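Local coordinates for DUF2019 domain-containing protein (Rhodopseudomonas palustris, PDB 2I9C), which is of unknown function but folds as a small all-helical domain of the DUF2019 family, grouped with the TPR-like helical repeat proteins, at residues A61-F66 with P86-E91; V73-A78 with E94-S99. All coordinates share one frame; numbering follows the deposited sequence. Where two conformers were deposited one is given.

Contact 1. Residues A61-F66 with P86-E91. With ACT (acetate ion), chain C.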
# COMPACT_ATOMS: atom_id res chain seq x y z
N ALA A 61 -10.59 4.26 0.81
CA ALA A 61 -11.17 2.95 0.89
C ALA A 61 -10.12 1.86 1.24
O ALA A 61 -10.52 0.78 1.69
CB ALA A 61 -11.90 2.61 -0.44
N LEU A 62 -8.81 2.15 1.06
CA LEU A 62 -7.75 1.17 1.40
C LEU A 62 -7.52 1.01 2.90
O LEU A 62 -6.84 0.07 3.35
CB LEU A 62 -6.41 1.54 0.72
CG LEU A 62 -6.47 1.60 -0.81
CD1 LEU A 62 -5.17 2.28 -1.34
CD2 LEU A 62 -6.70 0.18 -1.37
N LEU A 63 -8.04 1.95 3.68
CA LEU A 63 -7.97 1.86 5.12
C LEU A 63 -8.55 0.51 5.65
O LEU A 63 -8.06 0.01 6.66
CB LEU A 63 -8.67 3.08 5.77
CG LEU A 63 -8.04 4.49 5.71
CD1 LEU A 63 -9.00 5.50 6.34
CD2 LEU A 63 -6.71 4.55 6.49
N SER A 64 -9.56 -0.06 4.97
CA SER A 64 -10.14 -1.38 5.33
C SER A 64 -9.11 -2.51 5.32
O SER A 64 -9.33 -3.57 5.93
CB SER A 64 -11.20 -1.77 4.32
OG SER A 64 -12.37 -1.01 4.53
N LEU A 65 -8.01 -2.30 4.62
CA LEU A 65 -7.00 -3.31 4.50
C LEU A 65 -5.98 -3.35 5.62
O LEU A 65 -5.09 -4.19 5.57
CB LEU A 65 -6.28 -3.13 3.18
CG LEU A 65 -7.16 -3.26 1.93
CD1 LEU A 65 -6.21 -3.14 0.68
CD2 LEU A 65 -7.96 -4.57 1.87
N PHE A 66 -6.04 -2.42 6.58
CA PHE A 66 -5.05 -2.38 7.69
C PHE A 66 -5.14 -3.63 8.57
O PHE A 66 -4.17 -3.93 9.27
CB PHE A 66 -5.28 -1.16 8.59
CG PHE A 66 -4.74 0.16 8.04
CD1 PHE A 66 -4.38 0.31 6.70
CD2 PHE A 66 -4.68 1.30 8.88
CE1 PHE A 66 -3.97 1.54 6.22
CE2 PHE A 66 -4.20 2.55 8.39
CZ PHE A 66 -3.85 2.67 7.07
N PRO A 86 -3.27 10.80 7.42
CA PRO A 86 -1.88 10.74 7.89
C PRO A 86 -1.72 10.12 9.26
O PRO A 86 -0.77 9.36 9.47
CB PRO A 86 -1.41 12.22 7.88
CG PRO A 86 -2.64 13.03 7.86
CD PRO A 86 -3.70 12.20 7.16
N VAL A 87 -2.64 10.44 10.18
CA VAL A 87 -2.60 9.92 11.56
C VAL A 87 -2.77 8.38 11.60
O VAL A 87 -1.91 7.67 12.15
CB VAL A 87 -3.64 10.62 12.48
CG1 VAL A 87 -3.82 9.83 13.80
CG2 VAL A 87 -3.23 12.07 12.76
N LYS A 88 -3.87 7.88 11.03
CA LYS A 88 -4.13 6.44 10.90
C LYS A 88 -3.01 5.68 10.17
O LYS A 88 -2.59 4.59 10.61
CB LYS A 88 -5.47 6.19 10.20
CG LYS A 88 -6.73 6.40 11.06
CD LYS A 88 -8.00 6.27 10.20
CE LYS A 88 -9.17 7.10 10.78
NZ LYS A 88 -10.27 7.33 9.75
N ALA A 89 -2.58 6.21 9.04
CA ALA A 89 -1.50 5.59 8.26
C ALA A 89 -0.20 5.52 9.06
O ALA A 89 0.46 4.47 9.08
CB ALA A 89 -1.29 6.29 6.91
N ARG A 90 0.17 6.62 9.71
CA ARG A 90 1.39 6.68 10.52
C ARG A 90 1.32 5.62 11.67
O ARG A 90 2.29 4.91 11.93
CB ARG A 90 1.64 8.10 11.07
CG ARG A 90 2.85 8.14 11.99
CD ARG A 90 3.28 9.52 12.53
NE ARG A 90 4.68 9.35 12.98
CZ ARG A 90 5.76 9.77 12.32
NH1 ARG A 90 5.65 10.46 11.18
NH2 ARG A 90 6.97 9.51 12.83
N GLU A 91 0.17 5.56 12.34
CA GLU A 91 -0.08 4.57 13.39
C GLU A 91 0.13 3.12 12.91
O GLU A 91 0.73 2.29 13.62
CB GLU A 91 -1.49 4.76 13.95
CG GLU A 91 -1.88 3.79 15.10
CD GLU A 91 -3.37 3.91 15.54
OE1 GLU A 91 -4.29 3.93 14.67
OE2 GLU A 91 -3.61 3.97 16.79
C ACT C . -6.48 10.84 9.85
O ACT C . -6.11 9.70 10.11
OXT ACT C . -5.58 11.71 9.85
CH3 ACT C . -7.91 11.08 9.53
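The start of helix 86-99 meets segment 61-66, largely 3-10, through L63 and F66 in an all-helical fold, and three pairs carry the contact: F66 with A89, F66 with K88, and L63 with K88. The F66 ring bridges the gap. With CG anti to its own carbonyl carbon (chi1 -79°), the ring reaches over to helix 86-99, where F66 CZ lies 3.9 Å from A89 CA and F66 CE2 lies 3.4 Å from K88 O. Both approach the ring obliquely. L63 CA sits over one face of the same ring, offset toward its rim, so the ring is held from its own segment as well as from the helix. Beside it, L63 CD1 packs 4.1 Å from K88 CD, the two side chains crossing at about a right angle; here the lysine offers its methylene chain to the leucine, and its NZ is just as near that methyl. No hydrogen bond joins the two segments. The polar event is at the helix start, where an acetate ion, probably from the crystallisation liquor, takes one N-H on each oxygen: K88 N to O at 3.0 Å, almost straight at 172°, and V87 N to OXT at 3.2 Å. An anion over these N-H groups probably gains from the positive end of the helix dipole. T81, in the loop between helices 71-79 and 86-99, touches both F66 and A89, while A77 of helix 71-79 packs on F66 and L65 leans on helix 11-30.

Contact 2. Residues V73-A78 with E94-S99. With ACT (acetate ion), chain B.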
# COMPACT_ATOMS: atom_id res chain seq x y z
N VAL A 73 0.32 -6.37 2.38
CA VAL A 73 -0.93 -5.66 2.14
C VAL A 73 -1.01 -4.49 3.14
O VAL A 73 -1.28 -3.36 2.74
CB VAL A 73 -2.17 -6.60 2.25
CG1 VAL A 73 -3.49 -5.85 2.02
CG2 VAL A 73 -2.07 -7.70 1.16
N ARG A 74 -0.79 -4.77 4.42
CA ARG A 74 -0.89 -3.75 5.44
C ARG A 74 0.08 -2.60 5.18
O ARG A 74 -0.29 -1.43 5.35
CB ARG A 74 -0.62 -4.36 6.82
CG ARG A 74 -1.70 -5.36 7.27
CD ARG A 74 -1.52 -5.73 8.76
NE ARG A 74 -2.58 -6.66 9.19
CZ ARG A 74 -2.91 -6.94 10.44
NH1 ARG A 74 -2.28 -6.36 11.45
NH2 ARG A 74 -3.88 -7.81 10.71
N LEU A 75 1.34 -2.95 4.85
CA LEU A 75 2.40 -1.96 4.56
C LEU A 75 2.02 -1.05 3.40
O LEU A 75 2.09 0.18 3.49
CB LEU A 75 3.75 -2.66 4.22
CG LEU A 75 4.86 -1.73 3.71
CD1 LEU A 75 5.36 -0.80 4.78
CD2 LEU A 75 6.02 -2.63 3.24
N GLN A 76 1.63 -1.65 2.30
CA GLN A 76 1.33 -0.89 1.11
C GLN A 76 0.09 -0.02 1.31
O GLN A 76 0.04 1.08 0.82
CB GLN A 76 1.18 -1.80 -0.11
CG GLN A 76 2.55 -2.35 -0.60
CD GLN A 76 3.60 -1.26 -0.71
OE1 GLN A 76 3.41 -0.29 -1.43
NE2 GLN A 76 4.71 -1.42 0.00
N ALA A 77 -0.90 -0.55 2.01
CA ALA A 77 -2.13 0.20 2.31
C ALA A 77 -1.82 1.43 3.19
O ALA A 77 -2.35 2.52 2.94
CB ALA A 77 -3.22 -0.71 2.98
N ALA A 78 -0.94 1.27 4.17
CA ALA A 78 -0.55 2.37 5.03
C ALA A 78 0.29 3.37 4.26
O ALA A 78 0.08 4.59 4.36
CB ALA A 78 0.19 1.85 6.28
N GLU A 94 3.79 2.48 12.32
CA GLU A 94 4.44 2.34 13.61
C GLU A 94 4.24 0.93 14.15
O GLU A 94 5.17 0.37 14.66
CB GLU A 94 3.97 3.41 14.60
CG GLU A 94 4.58 4.80 14.24
CD GLU A 94 4.04 5.98 15.06
OE1 GLU A 94 2.93 5.90 15.66
OE2 GLU A 94 4.75 7.01 15.06
N ALA A 95 3.02 0.40 14.05
CA ALA A 95 2.71 -1.03 14.40
C ALA A 95 3.51 -2.06 13.59
O ALA A 95 3.96 -3.06 14.14
CB ALA A 95 1.21 -1.30 14.24
N ILE A 96 3.64 -1.83 12.28
CA ILE A 96 4.52 -2.66 11.45
C ILE A 96 5.99 -2.62 11.93
O ILE A 96 6.59 -3.67 12.16
CB ILE A 96 4.37 -2.32 9.92
CG1 ILE A 96 2.90 -2.52 9.50
CG2 ILE A 96 5.37 -3.20 9.04
CD1 ILE A 96 2.64 -2.05 8.02
N VAL A 97 6.57 -1.42 12.11
CA VAL A 97 7.88 -1.34 12.81
C VAL A 97 7.90 -2.14 14.13
O VAL A 97 8.82 -2.91 14.35
CB VAL A 97 8.30 0.12 13.08
CG1 VAL A 97 9.56 0.19 13.89
CG2 VAL A 97 8.49 0.86 11.77
N SER A 98 6.93 -1.91 15.04
CA SER A 98 6.91 -2.61 16.35
C SER A 98 6.87 -4.12 16.22
O SER A 98 7.37 -4.85 17.10
CB SER A 98 5.70 -2.20 17.17
OG SER A 98 5.84 -0.86 17.53
N SER A 99 6.29 -4.60 15.12
CA SER A 99 6.14 -6.06 14.93
C SER A 99 7.47 -6.76 14.61
O SER A 99 7.56 -7.97 14.76
CB SER A 99 5.10 -6.39 13.84
OG SER A 99 5.62 -6.14 12.55
C ACT B . 0.74 -5.04 12.55
O ACT B . 0.15 -4.59 11.50
OXT ACT B . 0.18 -5.50 13.69
CH3 ACT B . 2.16 -4.92 12.37
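I96 reaches R74 and L75 because its CG1 stands anti to the carbonyl carbon (chi1 -58°) and CD1 continues outward in an extended chain (chi2 174°), which drives the methyl against the backbone of helix 71-79. I96 CD1 is 3.5 Å from both L75 CA and L75 N, and among side-chain atoms 4.0 Å from L75 CB and 4.2 Å from R74 CB. The isoleucine thus meets mainly backbone and the base of both side chains, end-on, while the rest of L75 goes on to L93 of helix 86-99 and to A108 of helix 104-117. R74 has its CG beside the backbone N, and its extended chain from CG to NE carries the guanidinium past I96 to an acetate ion, probably from the crystallisation liquor. R74 NH1 donates to acetate O at 3.0 Å and 161°, with that oxygen at the edge of the guanidinium and in its plane. R74 NE bonds to Y68 O, and R74 NH2 makes a weak bond to E67 O, so several acceptors fix the turn of the group. An alanine in place of R74 would probably leave Y68 O and the acetate without their arginine donors and open a gap beside the ion. The acetate methyl, meanwhile, rests on helix 86-99, 3.4 Å from I96 CA. S99 OG donates to I96 O at 2.7 Å, in the carbonyl plane and on a lone pair. The contact itself is apolar, with no hydrogen bond between the segments; at its polar margin R74 pairs with a small carboxylate, to which Q92 NE2 also donates. Opposite charges probably favour this pairing, but an acetate probably taken from the liquor does not establish a natural ligand.

How the contacts relate
Contacts 1 and 2 lie side by side, their centres 9 Å apart, and both use helix 86-99: contact 1 near its start, contact 2 toward its far end. Their segments alternate along the chain. Segments 61-66 and 73-78 also touch directly: F66 CE1 is 3.7 Å from A78 N, and F66 O packs 3.2 Å from R74 NE. On the helix 86-99 side, A89 CB lies 3.4 Å from A78 O. Each contact has its own acetate, one held by backbone N-H groups at the helix start and the other by an arginine near its far end. No active site is known here, and the two ions do not define one.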